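Tryptophan--tRNA ligase (Campylobacter jejuni subsp. jejuni, PDB 3TZL) catalyses the ATP-dependent attachment of tryptophan to tRNA(Trp), working as a homodimeric class I aminoacyl-tRNA synthetase. Local coordinates at residues Phe40-Asn43 / Tyr44-Met47; Gly53-Leu56 / Lys57-Leu61; Val78-Gln82 / Ser83-Glu87; Glu87-Glu90 / Leu91-Ile94; Asp148-Gln151 / His152-Ala156. All coordinates share one frame; numbering follows the deposited sequence.

Contact 1: residues Phe40-Asn43 / Tyr44-Met47; sequences FIAN and YHAM. With TRP (tryptophan), chain J.
The backbone N of A46 turns back on two carbonyls, the O of A42 at 3.4 Å and the O of N43, through weak hydrogen bonds that mark the passage from strand 36-41 into the short helix 43-46. A42 stands at the centre of an inverse gamma turn, in which the N of N43 bonds to the O of I41 at 2.8 Å. Its methyl is small enough to fit between neighbours: CB of A42 lies 4.0 Å from CD2 of H45 and equally far from CD1 of the bound tryptophan. This is the C-terminal end of strand 36-41, between strands 5-10 and 78-81 in the parallel sheet of the Rossmann-type domain, where the substrate pocket opens. H45 and F40 both line it, but differently. H45 has CG beside its backbone N (chi1 -71°), which sets one imidazole face against the ligand; CD1 of the indole sits over that face toward its rim, 3.5 Å from CD2 of H45. F40 instead offers a ring edge, its CZ 3.5 Å from the indole NE1. The NE2 of H45 is tied to D134, which also hydrogen-bonds the tryptophan and helps hold the imidazole in this orientation. CG of selenomethionine M47 packs 3.4 Å from the backbone O of N43. Y44 turns outward to the dimer interface, its hydroxyl bonded to E90 of the second subunit and its ring meeting W93 there.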
# COMPACT_ATOMS: atom_id res chain seq x y z
N PHE B 40 -8.87 14.41 8.43
CA PHE B 40 -8.40 13.18 9.04
C PHE B 40 -7.01 13.36 9.60
O PHE B 40 -6.24 14.17 9.09
CB PHE B 40 -8.44 12.01 8.04
CG PHE B 40 -7.56 12.21 6.84
CD1 PHE B 40 -6.27 11.72 6.83
CD2 PHE B 40 -8.03 12.89 5.72
CE1 PHE B 40 -5.44 11.90 5.74
CE2 PHE B 40 -7.21 13.08 4.60
CZ PHE B 40 -5.91 12.59 4.62
N ILE B 41 -6.73 12.63 10.68
CA ILE B 41 -5.39 12.55 11.24
C ILE B 41 -4.61 11.58 10.37
O ILE B 41 -4.91 10.39 10.33
CB ILE B 41 -5.42 12.01 12.69
CG1 ILE B 41 -6.36 12.85 13.57
CG2 ILE B 41 -4.01 12.00 13.28
CD1 ILE B 41 -5.92 14.29 13.66
N ALA B 42 -3.60 12.08 9.67
CA ALA B 42 -2.93 11.29 8.65
C ALA B 42 -1.89 10.43 9.27
O ALA B 42 -0.71 10.68 9.10
CB ALA B 42 -2.28 12.22 7.61
N ASN B 43 -2.31 9.40 10.01
CA ASN B 43 -1.33 8.59 10.72
C ASN B 43 -0.51 7.63 9.86
O ASN B 43 0.62 7.30 10.25
CB ASN B 43 -1.92 7.91 11.99
CG ASN B 43 -2.99 6.86 11.69
OD1 ASN B 43 -3.77 7.00 10.75
ND2 ASN B 43 -3.04 5.82 12.52
N TYR B 44 -1.02 7.18 8.71
CA TYR B 44 -0.18 6.34 7.83
C TYR B 44 1.01 7.15 7.38
O TYR B 44 2.15 6.68 7.41
CB TYR B 44 -0.93 5.81 6.60
CG TYR B 44 -1.86 4.64 6.87
CD1 TYR B 44 -1.51 3.62 7.73
CD2 TYR B 44 -3.09 4.57 6.24
CE1 TYR B 44 -2.36 2.55 7.95
CE2 TYR B 44 -3.95 3.52 6.45
CZ TYR B 44 -3.59 2.51 7.30
OH TYR B 44 -4.48 1.47 7.48
N HIS B 45 0.75 8.39 6.98
CA HIS B 45 1.80 9.28 6.49
C HIS B 45 2.85 9.60 7.55
O HIS B 45 4.01 9.83 7.22
CB HIS B 45 1.21 10.58 5.95
CG HIS B 45 0.46 10.41 4.66
ND1 HIS B 45 1.09 10.45 3.43
CD2 HIS B 45 -0.85 10.21 4.40
CE1 HIS B 45 0.19 10.26 2.47
NE2 HIS B 45 -0.99 10.13 3.04
N ALA B 46 2.47 9.60 8.83
CA ALA B 46 3.44 9.92 9.87
C ALA B 46 4.45 8.79 9.99
O ALA B 46 5.51 8.98 10.59
CB ALA B 46 2.77 10.19 11.21
N MSE B 47 4.12 7.62 9.44
CA MSE B 47 5.03 6.49 9.53
C MSE B 47 6.28 6.65 8.66
O MSE B 47 7.22 5.88 8.82
CB MSE B 47 4.34 5.20 9.19
CG MSE B 47 3.07 5.01 9.97
SE MSE B 47 2.14 3.37 9.50
CE MSE B 47 0.66 3.55 10.81
N TRP J . 0.84 15.58 3.10
CA TRP J . 0.06 16.43 4.01
C TRP J . 0.98 17.24 4.92
O TRP J . 0.54 18.16 5.62
CB TRP J . -0.92 15.58 4.85
CG TRP J . -1.89 14.83 4.00
CD1 TRP J . -1.93 13.47 3.79
CD2 TRP J . -2.92 15.40 3.19
NE1 TRP J . -2.96 13.17 2.91
CE2 TRP J . -3.57 14.34 2.53
CE3 TRP J . -3.36 16.71 2.97
CZ2 TRP J . -4.65 14.55 1.66
CZ3 TRP J . -4.43 16.92 2.11
CH2 TRP J . -5.06 15.84 1.47
OXT TRP J . 2.18 16.97 4.97

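Contact 2: residues Gly53-Leu56 / Lys57-Leu61; sequences GEKL and KQNSL. With PO4 (phosphate ion), chain K.
K55 lies over one face of the flat N59 amide, while a phosphate ion stands obliquely on the other side. The backbone O of K55 sits 3.5 Å from CG of N59, with the aliphatic CG of K55 on the same side, 3.9 Å from ND2. On the other side of the plane, displaced obliquely past the nitrogen, is the phosphate, its O4 3.6 Å from ND2 of N59. The ion probably came from the crystallisation liquor. K55 reaches it with a chain that leaves with CG opposite the backbone N and then bends at chi3 (77°), bringing NZ to a hydrogen bond of 2.9 Å with O1; a long, flexible lysine suits this exposed position, where its charge can meet an anion in solvent. Beneath the side chains runs ordinary alpha-helical bonding: the N of K57 to the O of G53 at 2.9 Å, the N of N59 to the O of K55 at 2.9 Å, and the N of S60 to the O of L56 at 3.1 Å, whereas the bond from Q58 to E54 is weak. L56 sends its branched end toward I320 of the second subunit, and K57 forms a long, weak ion pair with the terminal carboxylate of L322 there. Helix 53-70 is the crossover between parallel strands 36-41 and 78-81; S60 packs on N43 of the short helix before it and on L81 of the strand that follows.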
# COMPACT_ATOMS: atom_id res chain seq x y z
N GLY B 53 6.56 3.22 17.52
CA GLY B 53 5.12 3.03 17.57
C GLY B 53 4.49 3.63 18.81
O GLY B 53 3.38 4.17 18.75
N GLU B 54 5.20 3.53 19.92
CA GLU B 54 4.76 4.12 21.17
C GLU B 54 4.49 5.61 21.02
O GLU B 54 3.46 6.12 21.44
CB GLU B 54 5.80 3.87 22.26
CG GLU B 54 5.29 4.04 23.67
CD GLU B 54 6.26 3.51 24.70
OE1 GLU B 54 6.40 4.14 25.76
OE2 GLU B 54 6.89 2.45 24.46
N LYS B 55 5.42 6.32 20.38
CA LYS B 55 5.26 7.75 20.17
C LYS B 55 4.15 8.06 19.15
O LYS B 55 3.35 8.97 19.34
CB LYS B 55 6.56 8.35 19.67
CG LYS B 55 6.41 9.79 19.26
CD LYS B 55 7.73 10.41 18.89
CE LYS B 55 8.16 9.98 17.51
NZ LYS B 55 9.21 10.92 17.04
N LEU B 56 4.14 7.28 18.07
CA LEU B 56 3.19 7.49 16.98
C LEU B 56 1.75 7.38 17.47
O LEU B 56 0.89 8.18 17.08
CB LEU B 56 3.45 6.47 15.88
CG LEU B 56 4.76 6.74 15.14
CD1 LEU B 56 5.02 5.67 14.09
CD2 LEU B 56 4.68 8.14 14.50
N LYS B 57 1.50 6.39 18.32
CA LYS B 57 0.16 6.17 18.85
C LYS B 57 -0.28 7.37 19.68
O LYS B 57 -1.41 7.82 19.57
CB LYS B 57 0.11 4.88 19.68
CG LYS B 57 -1.29 4.44 20.10
CD LYS B 57 -1.27 3.04 20.76
CE LYS B 57 -2.67 2.43 20.84
NZ LYS B 57 -2.68 0.93 20.91
N GLN B 58 0.63 7.91 20.49
CA GLN B 58 0.31 9.05 21.33
C GLN B 58 0.11 10.33 20.52
O GLN B 58 -0.80 11.10 20.81
CB GLN B 58 1.39 9.28 22.40
CG GLN B 58 1.20 8.46 23.67
CD GLN B 58 -0.24 8.46 24.16
OE1 GLN B 58 -0.80 9.51 24.52
NE2 GLN B 58 -0.87 7.28 24.15
N ASN B 59 0.97 10.56 19.54
CA ASN B 59 0.79 11.71 18.67
C ASN B 59 -0.59 11.72 18.03
O ASN B 59 -1.19 12.78 17.88
CB ASN B 59 1.88 11.78 17.60
CG ASN B 59 3.20 12.24 18.16
OD1 ASN B 59 3.30 12.53 19.35
ND2 ASN B 59 4.22 12.30 17.30
N SER B 60 -1.09 10.55 17.65
CA SER B 60 -2.40 10.49 17.00
C SER B 60 -3.51 10.87 17.96
O SER B 60 -4.41 11.64 17.61
CB SER B 60 -2.66 9.09 16.42
OG SER B 60 -1.80 8.84 15.32
N LEU B 61 -3.46 10.30 19.18
CA LEU B 61 -4.45 10.62 20.20
C LEU B 61 -4.38 12.13 20.51
O LEU B 61 -5.41 12.81 20.52
CB LEU B 61 -4.21 9.79 21.47
CG LEU B 61 -4.44 8.28 21.41
CD1 LEU B 61 -4.31 7.67 22.80
CD2 LEU B 61 -5.82 7.95 20.81
P PO4 K . 7.12 14.77 17.23
O1 PO4 K . 7.68 13.38 17.46
O2 PO4 K . 6.22 15.11 18.39
O3 PO4 K . 8.26 15.76 17.15
O4 PO4 K . 6.35 14.79 15.92

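Contact 3: residues Val78-Gln82 / Ser83-Glu87; sequences VFWLQ and SDVKE
The carbonyl O of L81 accepts the N of D84 at 2.8 Å, a nearly straight bond (166°) although the donor stands well above the carbonyl plane. One residue on, the O of Q82 takes the N of V85 at 3.2 Å, again from above. These two i+3 to i bonds give a short 3-10 turn as strand 78-81 ends. The N of L81 needs a partner too, for W80 and Q82 bond to the adjoining strand 36-41. A water accepts from the N of L81 at 2.9 Å and donates to OD2 of D84 at 2.7 Å, so an aspartate just past the strand serves its backbone. The strand lies at the margin of the chain's three-stranded parallel sheet in the Rossmann-type domain, and the loop after it leads to helix 87-96. Q82, buried near the tryptophan site, has both ends of its amide used: OE1 by the N of Y44 and NE2 by D134. The OG of S83 meets N43, while the backbone O of S83 takes NZ of K86 at 2.9 Å in the carbonyl plane; that lysine also hydrogen-bonds Y317 of the second subunit. One apolar contact joins the two segments. With CG of W80 held between its backbone N and carbonyl carbon (chi1 76°), CD1 of W80 reaches CG2 of V85 at 3.6 Å, the two side chains crossing at about a right angle.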
# COMPACT_ATOMS: atom_id res chain seq x y z
N VAL B 78 -16.69 15.65 8.92
CA VAL B 78 -16.30 14.24 8.98
C VAL B 78 -14.85 14.19 9.40
O VAL B 78 -13.98 14.68 8.70
CB VAL B 78 -16.55 13.52 7.65
CG1 VAL B 78 -16.06 12.09 7.72
CG2 VAL B 78 -18.06 13.56 7.31
N PHE B 79 -14.62 13.63 10.59
CA PHE B 79 -13.32 13.69 11.24
C PHE B 79 -12.89 12.31 11.74
O PHE B 79 -13.52 11.74 12.62
CB PHE B 79 -13.37 14.67 12.40
CG PHE B 79 -12.09 14.78 13.17
CD1 PHE B 79 -10.97 15.39 12.61
CD2 PHE B 79 -12.00 14.30 14.47
CE1 PHE B 79 -9.79 15.50 13.32
CE2 PHE B 79 -10.82 14.41 15.19
CZ PHE B 79 -9.71 15.02 14.61
N TRP B 80 -11.80 11.80 11.20
CA TRP B 80 -11.41 10.43 11.50
C TRP B 80 -9.90 10.26 11.48
O TRP B 80 -9.17 11.16 11.12
CB TRP B 80 -12.10 9.44 10.54
CG TRP B 80 -11.53 9.36 9.15
CD1 TRP B 80 -10.73 8.37 8.66
CD2 TRP B 80 -11.72 10.29 8.08
NE1 TRP B 80 -10.42 8.63 7.34
CE2 TRP B 80 -11.01 9.81 6.97
CE3 TRP B 80 -12.42 11.50 7.96
CZ2 TRP B 80 -10.99 10.48 5.74
CZ3 TRP B 80 -12.40 12.16 6.74
CH2 TRP B 80 -11.68 11.65 5.65
N LEU B 81 -9.48 9.09 11.94
CA LEU B 81 -8.08 8.69 11.96
C LEU B 81 -7.85 7.84 10.72
O LEU B 81 -8.54 6.86 10.50
CB LEU B 81 -7.81 7.86 13.21
CG LEU B 81 -6.41 7.28 13.44
CD1 LEU B 81 -5.46 8.42 13.69
CD2 LEU B 81 -6.44 6.32 14.63
N GLN B 82 -6.89 8.24 9.90
CA GLN B 82 -6.73 7.68 8.56
C GLN B 82 -6.76 6.15 8.52
O GLN B 82 -7.46 5.55 7.71
CB GLN B 82 -5.40 8.17 8.00
CG GLN B 82 -5.16 7.83 6.55
CD GLN B 82 -3.78 8.22 6.15
OE1 GLN B 82 -2.91 8.41 7.00
NE2 GLN B 82 -3.56 8.36 4.85
N SER B 83 -6.01 5.54 9.41
CA SER B 83 -5.90 4.09 9.49
C SER B 83 -7.17 3.34 9.93
O SER B 83 -7.18 2.12 9.96
CB SER B 83 -4.77 3.73 10.44
OG SER B 83 -5.12 4.07 11.76
N ASP B 84 -8.25 4.05 10.28
CA ASP B 84 -9.48 3.35 10.63
C ASP B 84 -10.28 3.05 9.38
O ASP B 84 -11.22 2.25 9.41
CB ASP B 84 -10.37 4.15 11.61
CG ASP B 84 -9.84 4.14 13.05
OD1 ASP B 84 -9.07 3.24 13.42
OD2 ASP B 84 -10.22 5.06 13.82
N VAL B 85 -9.96 3.72 8.28
CA VAL B 85 -10.63 3.43 7.01
C VAL B 85 -9.63 2.74 6.10
O VAL B 85 -8.87 3.37 5.38
CB VAL B 85 -11.25 4.70 6.38
CG1 VAL B 85 -11.96 4.35 5.08
CG2 VAL B 85 -12.23 5.33 7.36
N LYS B 86 -9.63 1.41 6.19
CA LYS B 86 -8.57 0.61 5.59
C LYS B 86 -8.62 0.59 4.07
O LYS B 86 -7.62 0.27 3.44
CB LYS B 86 -8.61 -0.82 6.11
CG LYS B 86 -8.60 -0.97 7.61
CD LYS B 86 -7.26 -0.61 8.19
CE LYS B 86 -7.19 -1.15 9.61
NZ LYS B 86 -6.00 -0.52 10.23
N GLU B 87 -9.79 0.91 3.51
CA GLU B 87 -9.98 0.96 2.06
C GLU B 87 -8.88 1.77 1.38
O GLU B 87 -8.47 1.45 0.26
CB GLU B 87 -11.34 1.56 1.69
CG GLU B 87 -12.53 0.60 1.85
CD GLU B 87 -12.95 0.35 3.32
OE1 GLU B 87 -12.43 1.03 4.24
OE2 GLU B 87 -13.79 -0.55 3.54
O HOH W 1 -11.53 7.30 13.04

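Contact 4: residues Glu87-Glu90 / Leu91-Ile94; sequences EVME and LYWI
Selenomethionine M89 and Y92 run side by side in the same direction from helix 87-96, an alpha-helix whose flank forms part of the dimer interface. Their closest approach is snug: CE of M89 lies 3.3 Å from CD2 of Y92, coming obliquely to the ring. M89 gets there by bending twice, at chi2 (-85°) and chi3 (72°), which brings the methyl round toward the Y92 ring; a long, unbranched chain suits such a fold. Y92 has CG opposite its backbone N, and its CB rests 3.3 Å from the O of V88. The pair lies against helix 122-137, M89 on L130 and Y92 on S126, and Y92 also packs on H122 of the second subunit. V88 packs against the same helix, its compact branches on A133 and D134. E90 and W93 leave the helix differently, toward charged and aromatic partners. The extended E90 carries its buried carboxylate to Y317 through OE2 and to K86 of the second subunit through OE1, a salt bridge that probably stabilises its negative charge. W93 swings its indole across the interface to pack on M89 of the other chain. The backbone beneath is regular: the N of L91 bonds to the O of E87 at 3.0 Å, that of Y92 to the O of V88 at 3.0 Å, and that of W93 to the O of M89 at 3.3 Å. I94 donates its N to the O of E90 at 3.1 Å and lays CD1 3.6 Å from that same oxygen.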
# COMPACT_ATOMS: atom_id res chain seq x y z
N GLU B 87 -9.79 0.91 3.51
CA GLU B 87 -9.98 0.96 2.06
C GLU B 87 -8.88 1.77 1.38
O GLU B 87 -8.47 1.45 0.26
CB GLU B 87 -11.34 1.56 1.69
CG GLU B 87 -12.53 0.60 1.85
CD GLU B 87 -12.95 0.35 3.32
OE1 GLU B 87 -12.43 1.03 4.24
OE2 GLU B 87 -13.79 -0.55 3.54
N VAL B 88 -8.39 2.80 2.07
CA VAL B 88 -7.38 3.66 1.47
C VAL B 88 -6.10 2.92 1.04
O VAL B 88 -5.48 3.30 0.05
CB VAL B 88 -7.04 4.89 2.34
CG1 VAL B 88 -6.12 4.52 3.52
CG2 VAL B 88 -6.41 5.96 1.47
N MSE B 89 -5.75 1.86 1.76
CA MSE B 89 -4.57 1.05 1.41
C MSE B 89 -4.77 0.27 0.12
O MSE B 89 -3.86 0.14 -0.69
CB MSE B 89 -4.27 0.05 2.52
CG MSE B 89 -3.76 0.70 3.77
SE MSE B 89 -1.85 0.97 3.64
CE MSE B 89 -1.56 2.37 2.39
N GLU B 90 -5.96 -0.27 -0.04
CA GLU B 90 -6.30 -1.01 -1.24
C GLU B 90 -6.30 -0.06 -2.42
O GLU B 90 -5.74 -0.37 -3.47
CB GLU B 90 -7.65 -1.68 -1.07
CG GLU B 90 -7.91 -2.78 -2.09
CD GLU B 90 -8.88 -3.82 -1.58
OE1 GLU B 90 -8.54 -5.03 -1.65
OE2 GLU B 90 -9.97 -3.43 -1.11
N LEU B 91 -6.90 1.13 -2.26
CA LEU B 91 -6.94 2.11 -3.35
C LEU B 91 -5.54 2.57 -3.76
O LEU B 91 -5.25 2.73 -4.94
CB LEU B 91 -7.82 3.32 -3.00
CG LEU B 91 -7.97 4.33 -4.14
CD1 LEU B 91 -8.55 3.63 -5.38
CD2 LEU B 91 -8.83 5.58 -3.76
N TYR B 92 -4.69 2.79 -2.77
CA TYR B 92 -3.29 3.15 -2.98
C TYR B 92 -2.57 2.17 -3.91
O TYR B 92 -1.91 2.59 -4.87
CB TYR B 92 -2.62 3.25 -1.60
CG TYR B 92 -1.12 3.13 -1.53
CD1 TYR B 92 -0.28 4.04 -2.17
CD2 TYR B 92 -0.54 2.14 -0.75
CE1 TYR B 92 1.09 3.93 -2.06
CE2 TYR B 92 0.83 2.04 -0.63
CZ TYR B 92 1.64 2.93 -1.29
OH TYR B 92 3.02 2.81 -1.18
N TRP B 93 -2.72 0.87 -3.67
CA TRP B 93 -2.14 -0.14 -4.57
C TRP B 93 -2.74 -0.07 -5.98
O TRP B 93 -2.02 -0.17 -6.98
CB TRP B 93 -2.34 -1.54 -4.00
CG TRP B 93 -1.97 -2.64 -4.96
CD1 TRP B 93 -2.83 -3.51 -5.57
CD2 TRP B 93 -0.66 -2.99 -5.41
NE1 TRP B 93 -2.14 -4.37 -6.38
CE2 TRP B 93 -0.80 -4.09 -6.29
CE3 TRP B 93 0.63 -2.49 -5.15
CZ2 TRP B 93 0.30 -4.70 -6.93
CZ3 TRP B 93 1.73 -3.09 -5.79
CH2 TRP B 93 1.55 -4.19 -6.67
N ILE B 94 -4.05 0.08 -6.07
CA ILE B 94 -4.67 0.23 -7.38
C ILE B 94 -4.16 1.46 -8.14
O ILE B 94 -3.79 1.35 -9.31
CB ILE B 94 -6.20 0.22 -7.26
CG1 ILE B 94 -6.66 -1.19 -6.93
CG2 ILE B 94 -6.86 0.68 -8.55
CD1 ILE B 94 -7.98 -1.22 -6.20

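Contact 5: residues Asp148-Gln151 / His152-Ala156; sequences DQIQ and HVEIA. With TRP (tryptophan), chain J.
One side-chain hydrogen bond links Q149 and H152, whose amide and imidazole planes are turned 62° apart. ND1 of H152 donates to OE1 of Q149 at 3.0 Å, nearly straight at 161°; the oxygen lies in the ring plane, while the donor stands well above the plane of the amide carbonyl. The same OE1 accepts the amino N of the bound tryptophan at 3.0 Å. Two bonds thus grip one oxygen, so H152 probably helps, as a second-shell residue, to position the ligand-binding glutamine. On its other end, NE2 of Q149 makes a bent bond to OD2 of D148 at 3.2 Å, which may help to set the amide's rotation. A bend at chi2 (-58°) turns the Q149 amide back toward the ring. H152 is itself secured by S109 at NE2 and meets the ring of Y127. Q151 points elsewhere, its amide bonded to backbone atoms of R106 and H108, as suits a group that both donates and accepts. Backbone bonds begin with a weak one from V153 to Q149; then E154 N meets I150 O at 3.1 Å and I155 N meets Q151 O at 2.9 Å. Packing brings CG2 of I150 3.9 Å from OE2 of E154. Helix 150-167 joins parallel strands 142-144 and 175-177 in a beta-alpha-beta unit: I150 and V153 pack on A176, while H152 rests on P128 and M131 of helix 122-137.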
# COMPACT_ATOMS: atom_id res chain seq x y z
N ASP B 148 3.93 24.05 -0.44
CA ASP B 148 4.51 22.76 -0.18
C ASP B 148 3.83 21.60 -0.92
O ASP B 148 4.49 20.76 -1.50
CB ASP B 148 4.31 22.50 1.31
CG ASP B 148 5.55 22.03 1.98
OD1 ASP B 148 6.57 22.69 1.86
OD2 ASP B 148 5.49 20.99 2.65
N GLN B 149 2.51 21.57 -0.88
CA GLN B 149 1.74 20.41 -1.23
C GLN B 149 1.06 20.53 -2.57
O GLN B 149 0.35 19.66 -2.97
CB GLN B 149 0.67 20.15 -0.16
CG GLN B 149 1.18 19.87 1.23
CD GLN B 149 2.11 18.68 1.29
OE1 GLN B 149 1.71 17.55 1.07
NE2 GLN B 149 3.34 18.94 1.60
N ILE B 150 1.28 21.63 -3.26
CA ILE B 150 0.55 21.83 -4.51
C ILE B 150 0.86 20.74 -5.53
O ILE B 150 -0.03 20.21 -6.19
CB ILE B 150 0.88 23.17 -5.18
CG1 ILE B 150 0.64 24.33 -4.22
CG2 ILE B 150 0.04 23.35 -6.44
CD1 ILE B 150 -0.75 24.38 -3.70
N GLN B 151 2.14 20.41 -5.65
CA GLN B 151 2.55 19.40 -6.60
C GLN B 151 1.89 18.06 -6.29
O GLN B 151 1.48 17.33 -7.19
CB GLN B 151 4.07 19.27 -6.60
CG GLN B 151 4.62 18.46 -7.76
CD GLN B 151 6.10 18.21 -7.61
OE1 GLN B 151 6.62 18.14 -6.49
NE2 GLN B 151 6.79 18.06 -8.73
N HIS B 152 1.75 17.73 -5.02
CA HIS B 152 1.09 16.49 -4.65
C HIS B 152 -0.35 16.40 -5.16
O HIS B 152 -0.78 15.35 -5.63
CB HIS B 152 1.15 16.29 -3.14
CG HIS B 152 2.53 16.05 -2.63
ND1 HIS B 152 2.92 16.37 -1.35
CD2 HIS B 152 3.61 15.51 -3.23
CE1 HIS B 152 4.19 16.05 -1.18
NE2 HIS B 152 4.63 15.52 -2.31
N VAL B 153 -1.09 17.50 -5.08
CA VAL B 153 -2.46 17.52 -5.56
C VAL B 153 -2.51 17.37 -7.08
O VAL B 153 -3.38 16.67 -7.61
CB VAL B 153 -3.16 18.81 -5.14
CG1 VAL B 153 -4.61 18.82 -5.62
CG2 VAL B 153 -3.09 18.96 -3.61
N GLU B 154 -1.57 18.01 -7.77
CA GLU B 154 -1.41 17.85 -9.21
C GLU B 154 -1.13 16.40 -9.59
O GLU B 154 -1.66 15.87 -10.58
CB GLU B 154 -0.29 18.75 -9.73
CG GLU B 154 -0.59 20.24 -9.63
CD GLU B 154 0.58 21.10 -10.08
OE1 GLU B 154 1.68 20.55 -10.29
OE2 GLU B 154 0.39 22.33 -10.22
N ILE B 155 -0.28 15.74 -8.81
CA ILE B 155 -0.03 14.32 -9.02
C ILE B 155 -1.34 13.53 -8.87
O ILE B 155 -1.64 12.66 -9.70
CB ILE B 155 1.01 13.80 -8.04
CG1 ILE B 155 2.41 14.19 -8.51
CG2 ILE B 155 0.91 12.30 -7.89
CD1 ILE B 155 3.45 14.16 -7.41
N ALA B 156 -2.12 13.85 -7.84
CA ALA B 156 -3.37 13.13 -7.62
C ALA B 156 -4.29 13.38 -8.81
O ALA B 156 -5.00 12.48 -9.28
CB ALA B 156 -4.01 13.57 -6.34
N TRP J . 0.84 15.58 3.10
CA TRP J . 0.06 16.43 4.01
C TRP J . 0.98 17.24 4.92
O TRP J . 0.54 18.16 5.62
CB TRP J . -0.92 15.58 4.85
CG TRP J . -1.89 14.83 4.00
CD1 TRP J . -1.93 13.47 3.79
CD2 TRP J . -2.92 15.40 3.19
NE1 TRP J . -2.96 13.17 2.91
CE2 TRP J . -3.57 14.34 2.53
CE3 TRP J . -3.36 16.71 2.97
CZ2 TRP J . -4.65 14.55 1.66
CZ3 TRP J . -4.43 16.92 2.11
CH2 TRP J . -5.06 15.84 1.47
OXT TRP J . 2.18 16.97 4.97

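Along the chain the five contacts follow in numerical order, contacts 3 and 4 meeting at E87. Contacts 1 and 3 stand at the ends of neighbouring strands 36-41 and 78-81 of one parallel sheet, their centres about 10 Å apart; contact 2 begins the helix that connects those strands and touches both. Contact 4, about 13 Å between centres from contact 3, continues into helix 87-96. Contact 5 opens helix 150-167, which connects the two strands of the other sheet, and touches none of the rest, yet it shares the bound tryptophan with contact 1, about 17 Å away between centres. Contacts 1 to 4 all reach the second subunit, so in contact 1 the tryptophan pocket and the dimer interface share one short element.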